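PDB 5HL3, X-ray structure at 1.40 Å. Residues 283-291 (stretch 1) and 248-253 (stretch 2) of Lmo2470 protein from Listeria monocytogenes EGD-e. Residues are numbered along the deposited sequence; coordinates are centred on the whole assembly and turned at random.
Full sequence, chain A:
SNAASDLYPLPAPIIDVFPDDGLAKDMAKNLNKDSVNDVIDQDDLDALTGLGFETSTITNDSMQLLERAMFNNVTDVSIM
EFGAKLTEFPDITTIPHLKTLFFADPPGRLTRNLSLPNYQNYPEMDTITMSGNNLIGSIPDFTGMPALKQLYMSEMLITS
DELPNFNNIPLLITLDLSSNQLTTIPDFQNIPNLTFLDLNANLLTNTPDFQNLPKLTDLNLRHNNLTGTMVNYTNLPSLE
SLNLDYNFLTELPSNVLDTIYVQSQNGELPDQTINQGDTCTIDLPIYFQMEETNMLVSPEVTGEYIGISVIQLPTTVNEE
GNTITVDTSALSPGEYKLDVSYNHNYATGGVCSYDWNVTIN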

ATOM      1  N   ASP A 283       6.071  -7.707 -31.691  1.00 15.58           N
ATOM      2  CA  ASP A 283       5.844  -6.331 -31.260  1.00 15.90           C
ATOM      3  C   ASP A 283       6.182  -6.273 -29.765  1.00 14.74           C
ATOM      4  O   ASP A 283       5.945  -7.230 -29.020  1.00 14.37           O
ATOM      5  CB  ASP A 283       4.377  -5.922 -31.447  1.00 17.24           C
ATOM      6  CG  ASP A 283       3.956  -5.850 -32.875  1.00 19.46           C
ATOM      7  OD1 ASP A 283       4.783  -5.639 -33.777  1.00 21.83           O
ATOM      8  OD2 ASP A 283       2.726  -5.998 -33.103  1.00 23.57           O
ATOM      9  N   LEU A 284       6.766  -5.172 -29.325  1.00 14.08           N
ATOM     10  CA  LEU A 284       7.039  -4.989 -27.882  1.00 13.33           C
ATOM     11  C   LEU A 284       7.084  -3.516 -27.570  1.00 13.33           C
ATOM     12  O   LEU A 284       8.161  -2.946 -27.402  1.00 13.42           O
ATOM     13  CB  LEU A 284       8.309  -5.729 -27.456  1.00 13.28           C
ATOM     14  CG  LEU A 284       8.556  -5.864 -25.946  1.00 12.82           C
ATOM     15  CD1 LEU A 284       7.363  -6.446 -25.234  1.00 12.47           C
ATOM     16  CD2 LEU A 284       9.817  -6.690 -25.712  1.00 12.98           C
ATOM     17  N   PRO A 285       5.899  -2.882 -27.503  1.00 13.32           N
ATOM     18  CA  PRO A 285       5.879  -1.432 -27.403  1.00 13.48           C
ATOM     19  C   PRO A 285       6.665  -0.879 -26.218  1.00 13.14           C
ATOM     20  O   PRO A 285       7.336   0.145 -26.353  1.00 13.41           O
ATOM     21  CB  PRO A 285       4.387  -1.100 -27.356  1.00 13.54           C
ATOM     22  CG  PRO A 285       3.750  -2.217 -28.149  1.00 13.73           C
ATOM     23  CD  PRO A 285       4.538  -3.436 -27.721  1.00 13.34           C
ATOM     24  N   ILE A 286       6.598  -1.558 -25.086  1.00 12.64           N
ATOM     25  CA  ILE A 286       7.305  -1.106 -23.885  1.00 12.37           C
ATOM     26  C   ILE A 286       8.801  -0.980 -24.096  1.00 12.62           C
ATOM     27  O   ILE A 286       9.428  -0.034 -23.567  1.00 12.69           O
ATOM     28  CB  ILE A 286       6.963  -1.992 -22.659  1.00 11.92           C
ATOM     29  CG1 ILE A 286       7.613  -1.426 -21.382  1.00 11.75           C
ATOM     30  CG2 ILE A 286       7.355  -3.463 -22.885  1.00 11.91           C
ATOM     31  CD1 ILE A 286       7.152  -2.094 -20.098  1.00 11.43           C
ATOM     32  N   TYR A 287       9.413  -1.876 -24.867  1.00 12.84           N
ATOM     33  CA  TYR A 287      10.849  -1.768 -25.121  1.00 13.22           C
ATOM     34  C   TYR A 287      11.144  -0.437 -25.791  1.00 13.69           C
ATOM     35  O   TYR A 287      12.080   0.294 -25.388  1.00 13.91           O
ATOM     36  CB  TYR A 287      11.399  -2.951 -25.984  1.00 13.52           C
ATOM     37  CG  TYR A 287      12.777  -2.618 -26.520  1.00 14.12           C
ATOM     38  CD1 TYR A 287      13.899  -2.654 -25.673  1.00 14.20           C
ATOM     39  CD2 TYR A 287      12.947  -2.107 -27.802  1.00 14.71           C
ATOM     40  CE1 TYR A 287      15.141  -2.262 -26.117  1.00 14.86           C
ATOM     41  CE2 TYR A 287      14.196  -1.679 -28.244  1.00 15.37           C
ATOM     42  CZ  TYR A 287      15.287  -1.771 -27.399  1.00 15.44           C
ATOM     43  OH  TYR A 287      16.536  -1.355 -27.864  1.00 16.22           O
ATOM     44  N   PHE A 288      10.406  -0.137 -26.862  1.00 13.98           N
ATOM     45  CA  PHE A 288      10.648   1.093 -27.616  1.00 14.60           C
ATOM     46  C   PHE A 288      10.386   2.360 -26.809  1.00 14.51           C
ATOM     47  O   PHE A 288      11.123   3.328 -26.936  1.00 14.99           O
ATOM     48  CB  PHE A 288       9.907   1.051 -28.954  1.00 15.07           C
ATOM     49  CG  PHE A 288      10.409  -0.057 -29.835  1.00 15.33           C
ATOM     50  CD1 PHE A 288      11.605   0.068 -30.514  1.00 15.97           C
ATOM     51  CD2 PHE A 288       9.746  -1.276 -29.873  1.00 14.98           C
ATOM     52  CE1 PHE A 288      12.104  -0.973 -31.288  1.00 16.28           C
ATOM     53  CE2 PHE A 288      10.262  -2.331 -30.591  1.00 15.25           C
ATOM     54  CZ  PHE A 288      11.431  -2.171 -31.301  1.00 15.89           C
ATOM     55  N   GLN A 289       9.383   2.328 -25.945  1.00 13.98           N
ATOM     56  CA  GLN A 289       9.106   3.449 -25.048  1.00 13.88           C
ATOM     57  C   GLN A 289      10.242   3.655 -24.052  1.00 13.76           C
ATOM     58  O   GLN A 289      10.689   4.806 -23.832  1.00 14.10           O
ATOM     59  CB  GLN A 289       7.803   3.219 -24.304  1.00 13.40           C
ATOM     60  CG  GLN A 289       6.566   3.318 -25.167  1.00 13.67           C
ATOM     61  CD  GLN A 289       5.320   2.909 -24.396  1.00 13.26           C
ATOM     62  OE1 GLN A 289       5.230   1.771 -23.898  1.00 12.81           O
ATOM     63  NE2 GLN A 289       4.372   3.816 -24.288  1.00 13.51           N
HETATM   64  N   MSE A 290      10.700   2.565 -23.436  1.00 13.38           N
HETATM   65  CA  MSE A 290      11.793   2.654 -22.464  1.00 13.36           C
HETATM   66  C   MSE A 290      13.070   3.112 -23.131  1.00 14.02           C
HETATM   67  O   MSE A 290      13.831   3.907 -22.578  1.00 14.29           O
HETATM   68  CB  MSE A 290      11.975   1.320 -21.707  1.00 12.97           C
HETATM   69  CG  MSE A 290      10.782   1.111 -20.777  1.00 12.56           C
HETATM   70 SE   MSE A 290      10.831  -0.542 -19.730  1.00 12.66          SE
HETATM   71  CE  MSE A 290      12.484  -0.261 -18.694  1.00 12.89           C
ATOM     72  N   GLU A 291      13.342   2.602 -24.332  1.00 14.65           N
ATOM     73  CA  GLU A 291      14.566   2.962 -25.038  1.00 15.87           C
ATOM     74  C   GLU A 291      14.558   4.432 -25.399  1.00 16.61           C
ATOM     75  O   GLU A 291      15.538   5.158 -25.108  1.00 17.00           O
ATOM     76  CB  GLU A 291      14.731   2.089 -26.305  1.00 16.49           C
ATOM     77  CG  GLU A 291      16.105   2.150 -26.963  1.00 17.84           C
ATOM     78  CD  GLU A 291      16.404   3.450 -27.688  1.00 19.06           C
ATOM     79  OE1 GLU A 291      15.500   4.102 -28.254  1.00 19.77           O
ATOM     80  OE2 GLU A 291      17.591   3.827 -27.734  1.00 20.95           O
TER
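Stretch 2 248-253: FLTELP

Stretch 2 lies as an extended, irregular segment against the first turns of a helix, held by three hydrogen bonds to backbone groups that the segment itself leaves unpaired within the stretch, with a small apolar patch beside them. The helix begins at Pro-285, with Leu-284 at the N-cap position, and runs on past Glu-291. Stretch 2 leaves a strand at Leu-249, turns through Thr-250 (phi/psi -102/-7) and is extended again from Glu-251 to Pro-253. It advances in the same general sense as the helix: Thr-250 meets Pro-285 and Ile-286, whereas Leu-252 reaches on to Gln-289 and Met-290, about one turn later. The backbones come closest at Ile-286 and Glu-251, whose CA atoms are 4.4 Å apart.

In the first turn of a helix, amide groups lack an acceptor from a preceding turn. Ile-286 N finds one in Thr-250 O, at 2.9 Å. Proline suits the position before it, having no amide hydrogen to satisfy; Pro-285 CD packs 3.3 Å from Thr-250 O. The CA-to-CB bond of Thr-250 points away, and the residue makes its closest contacts through its carbonyl oxygen.

Gln-289, one turn on, points toward stretch 2, and its amide group, donor and acceptor at once, matches the backbone of Leu-252 at both ends. Leu-252 N donates to Gln-289 OE1 at 2.8 Å, and Gln-289 NE2 donates to Leu-252 O at 3.0 Å; both bonds are nearly straight, at 172° and 171°.

The leucine side chain adds apolar packing: Leu-252 CD2 lies 3.8 Å from Ile-286 CD1, and Leu-252 CD1 lies 4.1 Å from CG of Met-290, a selenomethionine. Toward the more open side, the side chain of Glu-251 lies beside Pro-285, with Glu-251 CG 3.7 Å from Pro-285 CB.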

ATOM      1  N   PHE A 248       3.023  -6.521 -15.476  1.00 11.33           N
ATOM      2  CA  PHE A 248       3.025  -7.411 -16.663  1.00 11.40           C
ATOM      3  C   PHE A 248       2.569  -6.673 -17.888  1.00 11.35           C
ATOM      4  O   PHE A 248       1.893  -7.238 -18.766  1.00 11.52           O
ATOM      5  CB  PHE A 248       2.142  -8.649 -16.333  1.00 11.69           C
ATOM      6  CG  PHE A 248       2.578  -9.321 -15.059  1.00 11.87           C
ATOM      7  CD1 PHE A 248       3.552 -10.299 -15.081  1.00 12.05           C
ATOM      8  CD2 PHE A 248       2.106  -8.873 -13.825  1.00 11.96           C
ATOM      9  CE1 PHE A 248       4.032 -10.855 -13.909  1.00 12.35           C
ATOM     10  CE2 PHE A 248       2.599  -9.416 -12.652  1.00 12.23           C
ATOM     11  CZ  PHE A 248       3.568 -10.398 -12.693  1.00 12.44           C
ATOM     12  N   LEU A 249       2.975  -5.405 -17.986  1.00 11.22           N
ATOM     13  CA  LEU A 249       2.575  -4.582 -19.116  1.00 11.30           C
ATOM     14  C   LEU A 249       3.458  -4.818 -20.329  1.00 11.38           C
ATOM     15  O   LEU A 249       4.680  -4.977 -20.218  1.00 11.32           O
ATOM     16  CB  LEU A 249       2.679  -3.097 -18.724  1.00 11.25           C
ATOM     17  CG  LEU A 249       1.733  -2.668 -17.597  1.00 11.28           C
ATOM     18  CD1 LEU A 249       2.100  -1.247 -17.156  1.00 11.25           C
ATOM     19  CD2 LEU A 249       0.276  -2.723 -18.045  1.00 11.55           C
ATOM     20  N   THR A 250       2.828  -4.793 -21.505  1.00 11.60           N
ATOM     21  CA  THR A 250       3.554  -4.839 -22.799  1.00 11.80           C
ATOM     22  C   THR A 250       3.654  -3.446 -23.446  1.00 12.00           C
ATOM     23  O   THR A 250       4.368  -3.289 -24.439  1.00 12.24           O
ATOM     24  CB  THR A 250       2.917  -5.861 -23.742  1.00 12.06           C
ATOM     25  OG1 THR A 250       1.551  -5.519 -23.955  1.00 12.27           O
ATOM     26  CG2 THR A 250       3.072  -7.268 -23.209  1.00 11.97           C
ATOM     27  N   GLU A 251       2.973  -2.463 -22.860  1.00 11.98           N
ATOM     28  CA  GLU A 251       2.977  -1.079 -23.322  1.00 12.57           C
ATOM     29  C   GLU A 251       2.678  -0.216 -22.115  1.00 12.15           C
ATOM     30  O   GLU A 251       1.843  -0.582 -21.288  1.00 11.97           O
ATOM     31  CB  GLU A 251       1.927  -0.829 -24.429  1.00 13.90           C
ATOM     32  CG  GLU A 251       2.011   0.552 -25.081  1.00 15.29           C
ATOM     33  CD  GLU A 251       1.034   0.760 -26.199  1.00 17.16           C
ATOM     34  OE1 GLU A 251      -0.160   0.417 -26.006  1.00 19.38           O
ATOM     35  OE2 GLU A 251       1.445   1.304 -27.262  1.00 19.13           O
ATOM     36  N   LEU A 252       3.352   0.921 -22.015  1.00 12.18           N
ATOM     37  CA  LEU A 252       3.132   1.875 -20.912  1.00 12.11           C
ATOM     38  C   LEU A 252       2.139   2.953 -21.348  1.00 12.58           C
ATOM     39  O   LEU A 252       2.033   3.285 -22.538  1.00 13.02           O
ATOM     40  CB  LEU A 252       4.440   2.539 -20.525  1.00 12.07           C
ATOM     41  CG  LEU A 252       5.537   1.553 -20.090  1.00 11.76           C
ATOM     42  CD1 LEU A 252       6.902   2.243 -19.968  1.00 11.91           C
ATOM     43  CD2 LEU A 252       5.138   0.841 -18.817  1.00 11.44           C
ATOM     44  N   PRO A 253       1.445   3.575 -20.383  1.00 12.60           N
ATOM     45  CA  PRO A 253       0.472   4.621 -20.731  1.00 13.16           C
ATOM     46  C   PRO A 253       1.158   5.885 -21.217  1.00 13.55           C
ATOM     47  O   PRO A 253       1.844   6.582 -20.449  1.00 13.44           O
ATOM     48  CB  PRO A 253      -0.309   4.839 -19.423  1.00 13.09           C
ATOM     49  CG  PRO A 253       0.600   4.354 -18.355  1.00 12.53           C
ATOM     50  CD  PRO A 253       1.365   3.206 -18.959  1.00 12.22           C
TER